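PDB 3ORY: flap endonuclease 1 from Desulfurococcus amylolyticus, which probably cleaves 5' single-stranded flaps from branched DNA during replication and repair, as other flap endonucleases of the XPG family do. Local coordinates for residues L265-V268 against K269-G273; I53-P56 against D57-L61; A171-I174 against V175-D179; T79-I82 against V83-G86; A317-R320 against I321-E325. All coordinates share one frame; numbering follows the deposited sequence.

Contact 1. Residues L265-V268 against K269-G273; sequences LQLV and KAYGG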
loop_
_atom_site.group_PDB
_atom_site.type_symbol
_atom_site.label_atom_id
_atom_site.label_comp_id
_atom_site.label_asym_id
_atom_site.label_seq_id
_atom_site.Cartn_x
_atom_site.Cartn_y
_atom_site.Cartn_z
ATOM N N LEU A 265 -19.227 -0.134 10.502
ATOM C CA LEU A 265 -20.117 -0.874 9.597
ATOM C C LEU A 265 -21.508 -1.031 10.207
ATOM O O LEU A 265 -22.531 -0.864 9.531
ATOM C CB LEU A 265 -19.533 -2.252 9.268
ATOM C CG LEU A 265 -20.480 -3.248 8.579
ATOM C CD1 LEU A 265 -20.822 -2.813 7.143
ATOM C CD2 LEU A 265 -19.901 -4.662 8.604
ATOM N N GLN A 266 -21.527 -1.351 11.498
ATOM C CA GLN A 266 -22.767 -1.513 12.244
ATOM C C GLN A 266 -23.552 -0.201 12.248
ATOM O O GLN A 266 -24.751 -0.194 11.970
ATOM C CB GLN A 266 -22.443 -1.970 13.674
ATOM C CG GLN A 266 -23.384 -3.004 14.245
ATOM C CD GLN A 266 -22.905 -3.520 15.595
ATOM O OE1 GLN A 266 -22.210 -2.818 16.327
ATOM N NE2 GLN A 266 -23.278 -4.751 15.928
ATOM N N LEU A 267 -22.865 0.912 12.520
ATOM C CA LEU A 267 -23.513 2.224 12.615
ATOM C C LEU A 267 -24.120 2.737 11.309
ATOM O O LEU A 267 -25.250 3.249 11.285
ATOM C CB LEU A 267 -22.550 3.275 13.171
ATOM C CG LEU A 267 -22.114 3.138 14.634
ATOM C CD1 LEU A 267 -21.103 4.230 15.003
ATOM C CD2 LEU A 267 -23.317 3.154 15.590
ATOM N N VAL A 268 -23.353 2.626 10.231
ATOM C CA VAL A 268 -23.808 3.086 8.926
ATOM C C VAL A 268 -25.037 2.283 8.485
ATOM O O VAL A 268 -25.984 2.847 7.943
ATOM C CB VAL A 268 -22.671 3.025 7.884
ATOM C CG1 VAL A 268 -23.218 3.197 6.485
ATOM C CG2 VAL A 268 -21.627 4.121 8.184
ATOM N N LYS A 269 -25.030 0.977 8.747
ATOM C CA LYS A 269 -26.192 0.144 8.429
ATOM C C LYS A 269 -27.427 0.476 9.282
ATOM O O LYS A 269 -28.540 0.511 8.769
ATOM C CB LYS A 269 -25.842 -1.343 8.503
ATOM C CG LYS A 269 -24.925 -1.791 7.358
ATOM C CD LYS A 269 -24.470 -3.234 7.509
ATOM C CE LYS A 269 -25.475 -4.215 6.926
ATOM N NZ LYS A 269 -24.901 -5.594 6.992
ATOM N N ALA A 270 -27.217 0.774 10.563
ATOM C CA ALA A 270 -28.324 1.027 11.483
ATOM C C ALA A 270 -29.012 2.362 11.214
ATOM O O ALA A 270 -30.225 2.502 11.409
ATOM C CB ALA A 270 -27.832 0.954 12.929
ATOM N N TYR A 271 -28.243 3.336 10.746
ATOM C CA TYR A 271 -28.750 4.681 10.538
ATOM C C TYR A 271 -28.800 5.137 9.081
ATOM O O TYR A 271 -29.153 6.290 8.794
ATOM C CB TYR A 271 -27.953 5.654 11.409
ATOM C CG TYR A 271 -28.136 5.322 12.865
ATOM C CD1 TYR A 271 -29.303 5.694 13.534
ATOM C CD2 TYR A 271 -27.181 4.586 13.556
ATOM C CE1 TYR A 271 -29.501 5.361 14.868
ATOM C CE2 TYR A 271 -27.361 4.250 14.888
ATOM C CZ TYR A 271 -28.531 4.641 15.537
ATOM O OH TYR A 271 -28.720 4.317 16.861
ATOM N N GLY A 272 -28.435 4.233 8.170
ATOM C CA GLY A 272 -28.481 4.507 6.731
ATOM C C GLY A 272 -27.532 5.610 6.297
ATOM O O GLY A 272 -27.836 6.372 5.384
ATOM N N GLY A 273 -26.370 5.687 6.934
ATOM C CA GLY A 273 -25.401 6.734 6.620
ATOM C C GLY A 273 -24.837 7.339 7.885
ATOM O O GLY A 273 -24.934 6.744 8.955
#
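V268 O accepts the backbone N of G273 at 3.0 Å, a bond that closes the C-terminal end of helix 261-271. With helix 237-247 and the loop between them, this helix forms what sequence and family identify as the helix-two-turn-helix motif, which in relatives grips the backbone of duplex DNA. The donor lies in the carbonyl plane of V268, on a lone pair. One turn earlier the regular helical pattern still holds: K269 N reaches L265 O, A270 N reaches Q266 O and Y271 N reaches L267 O. The chain then leaves the helix at G272, whose positive phi of 64° favours glycine. At G273 the backbone angles would press any beta carbon against the carbonyl oxygen before it.

L265 and K269 run side by side, CD1 of L265 lying 3.7 Å from CD of K269, so the lysine's aliphatic chain lies along the leucine. The K269 chain then bends at its third torsion (chi3 86°), and NZ bonds to L233 O. L267 CD2 meets Y271 at CE2, 4.2 Å away, a loose apolar touch.

Further out, the buried V268 packs on N239, D242 and L246 of helix 237-247, and L265 on I243, joining the two helices of the motif. On another side Y271 rests on I277 and P278, while L267 reaches I281. The tyrosine ring also turns an edge to the backbone: L267 O lies near the ring plane, 3.3 Å from CD2 of Y271.

Contact 2. Residues I53-P56 against D57-L61; sequences IRQP and DGTPL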
loop_
_atom_site.group_PDB
_atom_site.type_symbol
_atom_site.label_atom_id
_atom_site.label_comp_id
_atom_site.label_asym_id
_atom_site.label_seq_id
_atom_site.Cartn_x
_atom_site.Cartn_y
_atom_site.Cartn_z
ATOM N N ILE A 53 11.364 -4.498 4.751
ATOM C CA ILE A 53 12.738 -4.780 4.366
ATOM C C ILE A 53 13.715 -4.174 5.373
ATOM O O ILE A 53 13.876 -2.958 5.453
ATOM C CB ILE A 53 12.999 -4.371 2.902
ATOM C CG1 ILE A 53 12.066 -5.197 2.000
ATOM C CG2 ILE A 53 14.456 -4.616 2.514
ATOM C CD1 ILE A 53 11.783 -4.572 0.701
ATOM N N ARG A 54 14.336 -5.055 6.156
ATOM C CA ARG A 54 15.142 -4.674 7.312
ATOM C C ARG A 54 16.389 -5.546 7.432
ATOM O O ARG A 54 16.425 -6.665 6.923
ATOM C CB ARG A 54 14.313 -4.802 8.598
ATOM C CG ARG A 54 13.113 -3.838 8.681
ATOM C CD ARG A 54 13.595 -2.397 8.809
ATOM N NE ARG A 54 12.525 -1.417 8.669
ATOM C CZ ARG A 54 12.114 -0.593 9.629
ATOM N NH1 ARG A 54 12.684 -0.608 10.834
ATOM N NH2 ARG A 54 11.134 0.260 9.374
ATOM N N GLN A 55 17.406 -5.017 8.104
ATOM C CA GLN A 55 18.580 -5.789 8.505
ATOM C C GLN A 55 18.108 -6.861 9.504
ATOM O O GLN A 55 16.982 -6.769 10.013
ATOM C CB GLN A 55 19.648 -4.855 9.105
ATOM C CG GLN A 55 20.252 -3.863 8.081
ATOM C CD GLN A 55 21.291 -2.902 8.669
ATOM O OE1 GLN A 55 21.261 -1.697 8.403
ATOM N NE2 GLN A 55 22.215 -3.433 9.458
ATOM N N PRO A 56 18.935 -7.899 9.768
ATOM C CA PRO A 56 18.462 -8.961 10.666
ATOM C C PRO A 56 17.927 -8.475 12.027
ATOM O O PRO A 56 16.941 -9.029 12.530
ATOM C CB PRO A 56 19.698 -9.851 10.835
ATOM C CG PRO A 56 20.438 -9.683 9.543
ATOM C CD PRO A 56 20.221 -8.248 9.132
ATOM N N ASP A 57 18.540 -7.433 12.591
ATOM C CA ASP A 57 18.125 -6.903 13.906
ATOM C C ASP A 57 16.882 -5.983 13.896
ATOM O O ASP A 57 16.359 -5.635 14.964
ATOM C CB ASP A 57 19.299 -6.208 14.608
ATOM C CG ASP A 57 19.885 -5.069 13.793
ATOM O OD1 ASP A 57 19.260 -4.625 12.801
ATOM O OD2 ASP A 57 20.987 -4.610 14.156
ATOM N N GLY A 58 16.417 -5.602 12.703
ATOM C CA GLY A 58 15.199 -4.791 12.563
ATOM C C GLY A 58 15.453 -3.354 12.128
ATOM O O GLY A 58 14.514 -2.591 11.885
ATOM N N THR A 59 16.726 -2.990 12.033
ATOM C CA THR A 59 17.145 -1.688 11.526
ATOM C C THR A 59 16.906 -1.625 10.010
ATOM O O THR A 59 17.059 -2.640 9.327
ATOM C CB THR A 59 18.642 -1.462 11.824
ATOM O OG1 THR A 59 18.898 -1.777 13.197
ATOM C CG2 THR A 59 19.054 -0.021 11.561
ATOM N N PRO A 60 16.511 -0.445 9.483
ATOM C CA PRO A 60 16.356 -0.285 8.031
ATOM C C PRO A 60 17.664 -0.471 7.270
ATOM O O PRO A 60 18.742 -0.283 7.837
ATOM C CB PRO A 60 15.886 1.169 7.885
ATOM C CG PRO A 60 15.255 1.497 9.184
ATOM C CD PRO A 60 16.054 0.756 10.212
ATOM N N LEU A 61 17.558 -0.842 5.998
ATOM C CA LEU A 61 18.709 -0.876 5.114
ATOM C C LEU A 61 19.196 0.553 4.911
ATOM O O LEU A 61 18.391 1.489 4.810
ATOM C CB LEU A 61 18.358 -1.515 3.768
ATOM C CG LEU A 61 17.912 -2.982 3.664
ATOM C CD1 LEU A 61 17.843 -3.375 2.197
ATOM C CD2 LEU A 61 18.822 -3.974 4.424
#
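Q55 N gives its hydrogen to T59 O at 2.7 Å, with the donor nearly along the C=O axis, and so ties the two arms of the loop together. Beside it R54 NH1 bonds to G58 O at 2.9 Å with an N-H...O angle of 162°, the oxygen lying in the guanidinium plane at its edge. A bend at chi2 (-68°) folds the arginine back alongside P60, whose CG sits 3.6 Å above one guanidinium face, near its rim. From there NH2 extends to L50 O and M137 O.

The tip is a type I beta turn from Q55 to G58, closed by G58 N on Q55 O at 3.0 Å. An Asx turn follows: D57 OD1 takes both T59 N and T59 OG1 from the same face of its carboxylate plane, the side chain standing between its own N and carbonyl carbon (chi1 58°). The loop joins helices 42-52 and 70-84; in relatives this region contributes to the hydrophobic wedge that bends DNA at the junction.

At the base, the side chains of L61 and I53 cross obliquely, CD1 of L61 meeting CG2 of I53 at 3.6 Å, and both rest on S73. S70 OG is hydrogen-bonded to I53 O and L61 N.

Contact 3. Residues A171-I174 against V175-D179; sequences AAYI and VKKGD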
loop_
_atom_site.group_PDB
_atom_site.type_symbol
_atom_site.label_atom_id
_atom_site.label_comp_id
_atom_site.label_asym_id
_atom_site.label_seq_id
_atom_site.Cartn_x
_atom_site.Cartn_y
_atom_site.Cartn_z
ATOM N N ALA A 171 -5.553 5.140 -9.229
ATOM C CA ALA A 171 -5.483 3.680 -9.407
ATOM C C ALA A 171 -6.872 3.111 -9.711
ATOM O O ALA A 171 -7.045 2.392 -10.700
ATOM C CB ALA A 171 -4.876 2.996 -8.162
ATOM N N ALA A 172 -7.857 3.455 -8.874
ATOM C CA ALA A 172 -9.251 3.033 -9.084
ATOM C C ALA A 172 -9.769 3.435 -10.460
ATOM O O ALA A 172 -10.438 2.644 -11.135
ATOM C CB ALA A 172 -10.163 3.605 -7.989
ATOM N N TYR A 173 -9.471 4.672 -10.868
ATOM C CA TYR A 173 -9.935 5.190 -12.158
ATOM C C TYR A 173 -9.329 4.449 -13.356
ATOM O O TYR A 173 -10.020 4.179 -14.341
ATOM C CB TYR A 173 -9.665 6.693 -12.274
ATOM C CG TYR A 173 -10.240 7.321 -13.533
ATOM C CD1 TYR A 173 -11.626 7.501 -13.686
ATOM C CD2 TYR A 173 -9.403 7.742 -14.565
ATOM C CE1 TYR A 173 -12.158 8.088 -14.850
ATOM C CE2 TYR A 173 -9.925 8.328 -15.734
ATOM C CZ TYR A 173 -11.293 8.487 -15.869
ATOM O OH TYR A 173 -11.783 9.063 -17.017
ATOM N N ILE A 174 -8.037 4.138 -13.279
ATOM C CA ILE A 174 -7.382 3.332 -14.311
ATOM C C ILE A 174 -8.072 1.959 -14.485
ATOM O O ILE A 174 -8.290 1.489 -15.620
ATOM C CB ILE A 174 -5.855 3.198 -14.026
ATOM C CG1 ILE A 174 -5.180 4.572 -14.179
ATOM C CG2 ILE A 174 -5.194 2.170 -14.954
ATOM C CD1 ILE A 174 -3.749 4.658 -13.570
ATOM N N VAL A 175 -8.433 1.329 -13.374
ATOM C CA VAL A 175 -9.172 0.064 -13.445
ATOM C C VAL A 175 -10.581 0.274 -14.028
ATOM O O VAL A 175 -11.017 -0.516 -14.866
ATOM C CB VAL A 175 -9.247 -0.658 -12.080
ATOM C CG1 VAL A 175 -9.917 -2.029 -12.238
ATOM C CG2 VAL A 175 -7.845 -0.845 -11.490
ATOM N N LYS A 176 -11.269 1.339 -13.593
ATOM C CA LYS A 176 -12.588 1.712 -14.143
ATOM C C LYS A 176 -12.569 1.847 -15.661
ATOM O O LYS A 176 -13.515 1.425 -16.344
ATOM C CB LYS A 176 -13.066 3.041 -13.570
ATOM C CG LYS A 176 -13.634 2.995 -12.168
ATOM C CD LYS A 176 -14.150 4.390 -11.816
ATOM C CE LYS A 176 -14.487 4.535 -10.356
ATOM N NZ LYS A 176 -15.202 5.822 -10.114
ATOM N N LYS A 177 -11.500 2.453 -16.177
ATOM C CA LYS A 177 -11.343 2.695 -17.613
ATOM C C LYS A 177 -10.988 1.436 -18.415
ATOM O O LYS A 177 -10.916 1.485 -19.636
ATOM C CB LYS A 177 -10.277 3.780 -17.863
ATOM C CG LYS A 177 -10.638 5.178 -17.353
ATOM C CD LYS A 177 -11.983 5.675 -17.880
ATOM C CE LYS A 177 -11.851 6.293 -19.262
ATOM N NZ LYS A 177 -13.203 6.525 -19.858
ATOM N N GLY A 178 -10.756 0.322 -17.726
ATOM C CA GLY A 178 -10.322 -0.920 -18.385
ATOM C C GLY A 178 -8.856 -0.897 -18.782
ATOM O O GLY A 178 -8.440 -1.630 -19.679
ATOM N N ASP A 179 -8.067 -0.057 -18.113
ATOM C CA ASP A 179 -6.652 0.097 -18.447
ATOM C C ASP A 179 -5.742 -0.671 -17.495
ATOM O O ASP A 179 -4.525 -0.654 -17.646
ATOM C CB ASP A 179 -6.261 1.580 -18.520
ATOM C CG ASP A 179 -6.858 2.284 -19.730
ATOM O OD1 ASP A 179 -7.072 1.630 -20.767
ATOM O OD2 ASP A 179 -7.129 3.493 -19.646
#
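The Y173 ring carries the methylene chain of K177 on one face: CG of K177 stands 3.8 Å from the ring centroid and 20° off the normal, a CH-pi contact displaced toward the rim. The two side chains run side by side in the same direction. With chi1 at -174°, CG of Y173 stands opposite its own N, and the ring runs on beside K177. In the lysine the bend at chi2 (-54°) brings CD to CZ and the hydroxyl, K177 CD lying 3.5 Å from Y173 OH, and the bend at chi3 keeps CE near OH. K176 CD approaches the ring obliquely, 4.4 Å from Y173 CD1.

Beneath the ring the backbone is ordinary helix, with V175 N on A171 O, K176 N on A172 O and K177 N on Y173 O. It then closes in a Schellman motif. G178 adopts positive phi, its N bonds back to V175 O at 3.0 Å, and D179 N reaches I174 O at 2.9 Å, nearly straight on to the carbonyl. This return brings D179 CB within 3.8 Å of I174 CG2, the two side chains crossing at about a right angle.

Helix 167-176 lies against the central sheet of the nuclease fold, with A171, I174 and V175 all touching V39 of strand 37-41. Its outer side meets the chain beyond helix 290-298: Y173 touches V302 and K177 touches Y306.

D179 OD2 bonds to Y306 OH, and Y173 OH to D304 OD1; the latter bond is likely to steady the far end of the ring, and so the face against which K177 lies.

Contact 4. Residues T79-I82 against V83-G86; sequences TINI and VEAG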
loop_
_atom_site.group_PDB
_atom_site.type_symbol
_atom_site.label_atom_id
_atom_site.label_comp_id
_atom_site.label_asym_id
_atom_site.label_seq_id
_atom_site.Cartn_x
_atom_site.Cartn_y
_atom_site.Cartn_z
ATOM N N THR A 79 9.468 -5.703 -7.667
ATOM C CA THR A 79 9.018 -5.436 -9.038
ATOM C C THR A 79 9.539 -6.503 -10.000
ATOM O O THR A 79 8.808 -6.944 -10.887
ATOM C CB THR A 79 9.401 -4.029 -9.530
ATOM O OG1 THR A 79 8.833 -3.050 -8.646
ATOM C CG2 THR A 79 8.869 -3.779 -10.945
ATOM N N ILE A 80 10.797 -6.899 -9.812
ATOM C CA ILE A 80 11.391 -8.007 -10.572
ATOM C C ILE A 80 10.555 -9.273 -10.414
ATOM O O ILE A 80 10.204 -9.906 -11.408
ATOM C CB ILE A 80 12.861 -8.277 -10.171
ATOM C CG1 ILE A 80 13.741 -7.118 -10.628
ATOM C CG2 ILE A 80 13.385 -9.592 -10.808
ATOM C CD1 ILE A 80 15.193 -7.255 -10.211
ATOM N N ASN A 81 10.218 -9.619 -9.170
ATOM C CA ASN A 81 9.405 -10.817 -8.883
ATOM C C ASN A 81 8.050 -10.783 -9.556
ATOM O O ASN A 81 7.575 -11.796 -10.070
ATOM C CB ASN A 81 9.172 -10.975 -7.391
ATOM C CG ASN A 81 10.393 -11.435 -6.654
ATOM O OD1 ASN A 81 11.143 -12.326 -7.112
ATOM N ND2 ASN A 81 10.602 -10.849 -5.477
ATOM N N ILE A 82 7.434 -9.605 -9.532
ATOM C CA ILE A 82 6.115 -9.386 -10.118
ATOM C C ILE A 82 6.177 -9.618 -11.631
ATOM O O ILE A 82 5.363 -10.348 -12.188
ATOM C CB ILE A 82 5.598 -7.969 -9.747
ATOM C CG1 ILE A 82 5.170 -7.946 -8.279
ATOM C CG2 ILE A 82 4.448 -7.542 -10.624
ATOM C CD1 ILE A 82 4.827 -6.550 -7.764
ATOM N N VAL A 83 7.173 -9.020 -12.272
ATOM C CA VAL A 83 7.440 -9.243 -13.698
ATOM C C VAL A 83 7.752 -10.718 -14.022
ATOM O O VAL A 83 7.244 -11.249 -15.014
ATOM C CB VAL A 83 8.559 -8.305 -14.214
ATOM C CG1 VAL A 83 9.017 -8.704 -15.611
ATOM C CG2 VAL A 83 8.073 -6.838 -14.209
ATOM N N GLU A 84 8.558 -11.371 -13.179
ATOM C CA GLU A 84 8.895 -12.806 -13.350
ATOM C C GLU A 84 7.671 -13.711 -13.251
ATOM O O GLU A 84 7.641 -14.807 -13.825
ATOM C CB GLU A 84 9.964 -13.251 -12.343
ATOM C CG GLU A 84 11.378 -12.799 -12.714
ATOM C CD GLU A 84 12.400 -12.974 -11.600
ATOM O OE1 GLU A 84 12.011 -13.292 -10.457
ATOM O OE2 GLU A 84 13.607 -12.785 -11.868
ATOM N N ALA A 85 6.663 -13.251 -12.516
ATOM C CA ALA A 85 5.386 -13.942 -12.435
ATOM C C ALA A 85 4.485 -13.682 -13.647
ATOM O O ALA A 85 3.409 -14.275 -13.756
ATOM C CB ALA A 85 4.674 -13.554 -11.154
ATOM N N GLY A 86 4.913 -12.794 -14.547
ATOM C CA GLY A 86 4.139 -12.484 -15.757
ATOM C C GLY A 86 3.166 -11.323 -15.606
ATOM O O GLY A 86 2.417 -11.002 -16.534
#
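The backbone amides of V83 and E84 bond one helical turn back to T79 O and I80 O, and A85 N then donates to N81 O at 3.0 Å and, weakly, to I82 O at 3.2 Å as the helix runs out. G86 turns to positive phi (91°), where a beta carbon would jam against the carbonyl oxygen of A85; its N returns to V83 O at 2.8 Å.

Among the side chains, I80 and E84 point the same way and lie alongside each other. The I80 methyl CG2 sits 3.6 Å from CD of E84 and 3.4 Å from OE2, placing a carboxylate on an aliphatic branch. With I80 chi1 at -69°, CG2 lies opposite the backbone N and beside the carbonyl carbon, on the E84 side. The other oxygen, OE1 of E84, comes to 3.6 Å from OD1 of N81, a near approach of two acceptor oxygens and not a bond, the amide and carboxylate planes turned 59° apart. E84 also touches R339 and A343 of helix 330-347. With an alanine here, the I80 methyl would probably lose the carboxylate lying against it, and a gap would open towards R339 and A343.

Deeper in the fold, I82 and V83 pack on P89, and I80 on M156, A336 and Y340. T79 OG1 is hydrogen-bonded to L75 O and to Y91 OH.

Helix 70-84 thus ends in a Schellman motif that delivers the chain to strand 88-93. This is the closing half of a beta-alpha-beta crossover from strand 37-41, parallel and adjacent to 88-93 in the central sheet.

Contact 5. Residues A317-R320 against I321-E325; sequences AVKR and ILVDE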
loop_
_atom_site.group_PDB
_atom_site.type_symbol
_atom_site.label_atom_id
_atom_site.label_comp_id
_atom_site.label_asym_id
_atom_site.label_seq_id
_atom_site.Cartn_x
_atom_site.Cartn_y
_atom_site.Cartn_z
ATOM N N ALA A 317 21.877 2.110 -15.828
ATOM C CA ALA A 317 21.191 3.152 -15.059
ATOM C C ALA A 317 20.711 2.586 -13.724
ATOM O O ALA A 317 20.827 3.249 -12.698
ATOM C CB ALA A 317 20.027 3.747 -15.847
ATOM N N VAL A 318 20.205 1.353 -13.737
ATOM C CA VAL A 318 19.836 0.682 -12.487
ATOM C C VAL A 318 21.069 0.520 -11.584
ATOM O O VAL A 318 21.012 0.833 -10.393
ATOM C CB VAL A 318 19.157 -0.692 -12.710
ATOM C CG1 VAL A 318 18.883 -1.375 -11.365
ATOM C CG2 VAL A 318 17.845 -0.542 -13.490
ATOM N N LYS A 319 22.179 0.046 -12.156
ATOM C CA LYS A 319 23.424 -0.101 -11.395
ATOM C C LYS A 319 23.882 1.224 -10.781
ATOM O O LYS A 319 24.251 1.269 -9.606
ATOM C CB LYS A 319 24.556 -0.673 -12.246
ATOM C CG LYS A 319 25.850 -0.813 -11.437
ATOM C CD LYS A 319 27.090 -0.296 -12.156
ATOM C CE LYS A 319 26.931 1.088 -12.712
ATOM N NZ LYS A 319 28.252 1.762 -12.795
ATOM N N ARG A 320 23.860 2.294 -11.579
ATOM C CA ARG A 320 24.260 3.618 -11.088
ATOM C C ARG A 320 23.443 4.029 -9.856
ATOM O O ARG A 320 24.009 4.407 -8.826
ATOM C CB ARG A 320 24.193 4.675 -12.201
ATOM C CG ARG A 320 25.293 4.505 -13.289
ATOM C CD ARG A 320 25.482 5.763 -14.170
ATOM N NE ARG A 320 24.203 6.373 -14.555
ATOM C CZ ARG A 320 23.526 6.092 -15.670
ATOM N NH1 ARG A 320 23.996 5.205 -16.548
ATOM N NH2 ARG A 320 22.367 6.706 -15.910
ATOM N N ILE A 321 22.123 3.922 -9.949
ATOM C CA ILE A 321 21.245 4.241 -8.817
ATOM C C ILE A 321 21.517 3.352 -7.586
ATOM O O ILE A 321 21.836 3.860 -6.502
ATOM C CB ILE A 321 19.751 4.181 -9.223
ATOM C CG1 ILE A 321 19.445 5.272 -10.259
ATOM C CG2 ILE A 321 18.857 4.374 -7.998
ATOM C CD1 ILE A 321 18.176 5.057 -11.050
ATOM N N LEU A 322 21.412 2.035 -7.752
ATOM C CA LEU A 322 21.505 1.117 -6.615
ATOM C C LEU A 322 22.925 0.915 -6.092
ATOM O O LEU A 322 23.187 1.106 -4.901
ATOM C CB LEU A 322 20.870 -0.242 -6.949
ATOM C CG LEU A 322 19.389 -0.217 -7.338
ATOM C CD1 LEU A 322 18.910 -1.640 -7.554
ATOM C CD2 LEU A 322 18.540 0.480 -6.276
ATOM N N VAL A 323 23.836 0.525 -6.976
ATOM C CA VAL A 323 25.204 0.226 -6.558
ATOM C C VAL A 323 26.003 1.499 -6.263
ATOM O O VAL A 323 26.481 1.672 -5.148
ATOM C CB VAL A 323 25.945 -0.688 -7.575
ATOM C CG1 VAL A 323 27.372 -1.028 -7.091
ATOM C CG2 VAL A 323 25.144 -1.964 -7.828
ATOM N N ASP A 324 26.138 2.387 -7.243
ATOM C CA ASP A 324 27.029 3.547 -7.094
ATOM C C ASP A 324 26.510 4.575 -6.091
ATOM O O ASP A 324 27.244 5.015 -5.212
ATOM C CB ASP A 324 27.302 4.209 -8.447
ATOM C CG ASP A 324 27.886 3.241 -9.460
ATOM O OD1 ASP A 324 28.478 2.219 -9.050
ATOM O OD2 ASP A 324 27.749 3.492 -10.667
ATOM N N GLU A 325 25.241 4.933 -6.212
ATOM C CA GLU A 325 24.657 5.969 -5.367
ATOM C C GLU A 325 24.179 5.455 -4.009
ATOM O O GLU A 325 24.122 6.228 -3.044
ATOM C CB GLU A 325 23.507 6.654 -6.098
ATOM C CG GLU A 325 23.965 7.574 -7.233
ATOM C CD GLU A 325 22.823 8.057 -8.131
ATOM O OE1 GLU A 325 21.664 8.166 -7.665
ATOM O OE2 GLU A 325 23.096 8.324 -9.321
#
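K319 sends its side chain along the helix to D324, five residues on. From CB, which points away from the later residues, the chain places CG anti to the backbone N (chi1 180°); this CG packs 3.9 Å from CG2 of V323. Bends at chi2 and chi3 then bring CD to 4.1 Å and CE to 3.3 Å from OD2 of D324. At the tip NZ makes a salt bridge to the same oxygen at 2.8 Å, on the syn lone pair of OD2. Were a leucine in its place, D324 would probably be left without its lysine mate and that carboxylate would be freer to turn.

The backbone suits this spacing. A wider pi-type turn spans residues 321-325: K319 O accepts V323 N at 2.8 Å and also D324 N at 3.2 Å, while R320 O takes E325 N at 2.9 Å. Bonds from I321 N to A317 O and from L322 N to V318 O keep ordinary alpha-helical spacing just before it. R320 lays one guanidinium face over A317 CA and makes a salt bridge through NH1 to D316.

On the buried side V318 CG1 and L322 CD1 lie 3.8 Å apart, the side chains side by side and pointing the same way. Here helix 315-325 nestles among three others: V318 and L322 both touch F76 of helix 70-84, V318 and A317 meet A155 of helix 143-156, and V318 reaches L337 of helix 330-347. V323 leans on I330 and V333 of that last helix.

Contacts 2, 4 and 5 cluster round helix 70-84. Contact 2 is hydrogen-bonded to S70 at the start of that helix, contact 4 forms its end, and contact 5 packs on F76 between them. Nearest atoms are about 9 Å apart for contacts 2 and 4 and for 2 and 5, and about 7 Å for 4 and 5. Contact 3 ends helix 167-176, which packs on strand 37-41 of the central sheet; the centres of contacts 3 and 4 are about 21 Å apart. Contact 1 is remote, about 52 Å from contact 5 between centres; a phosphate ion, probably from crystallisation, has its nearest atom about 4 Å from G273 and may mark a DNA-phosphate site, as in the helix-two-turn-helix of relatives.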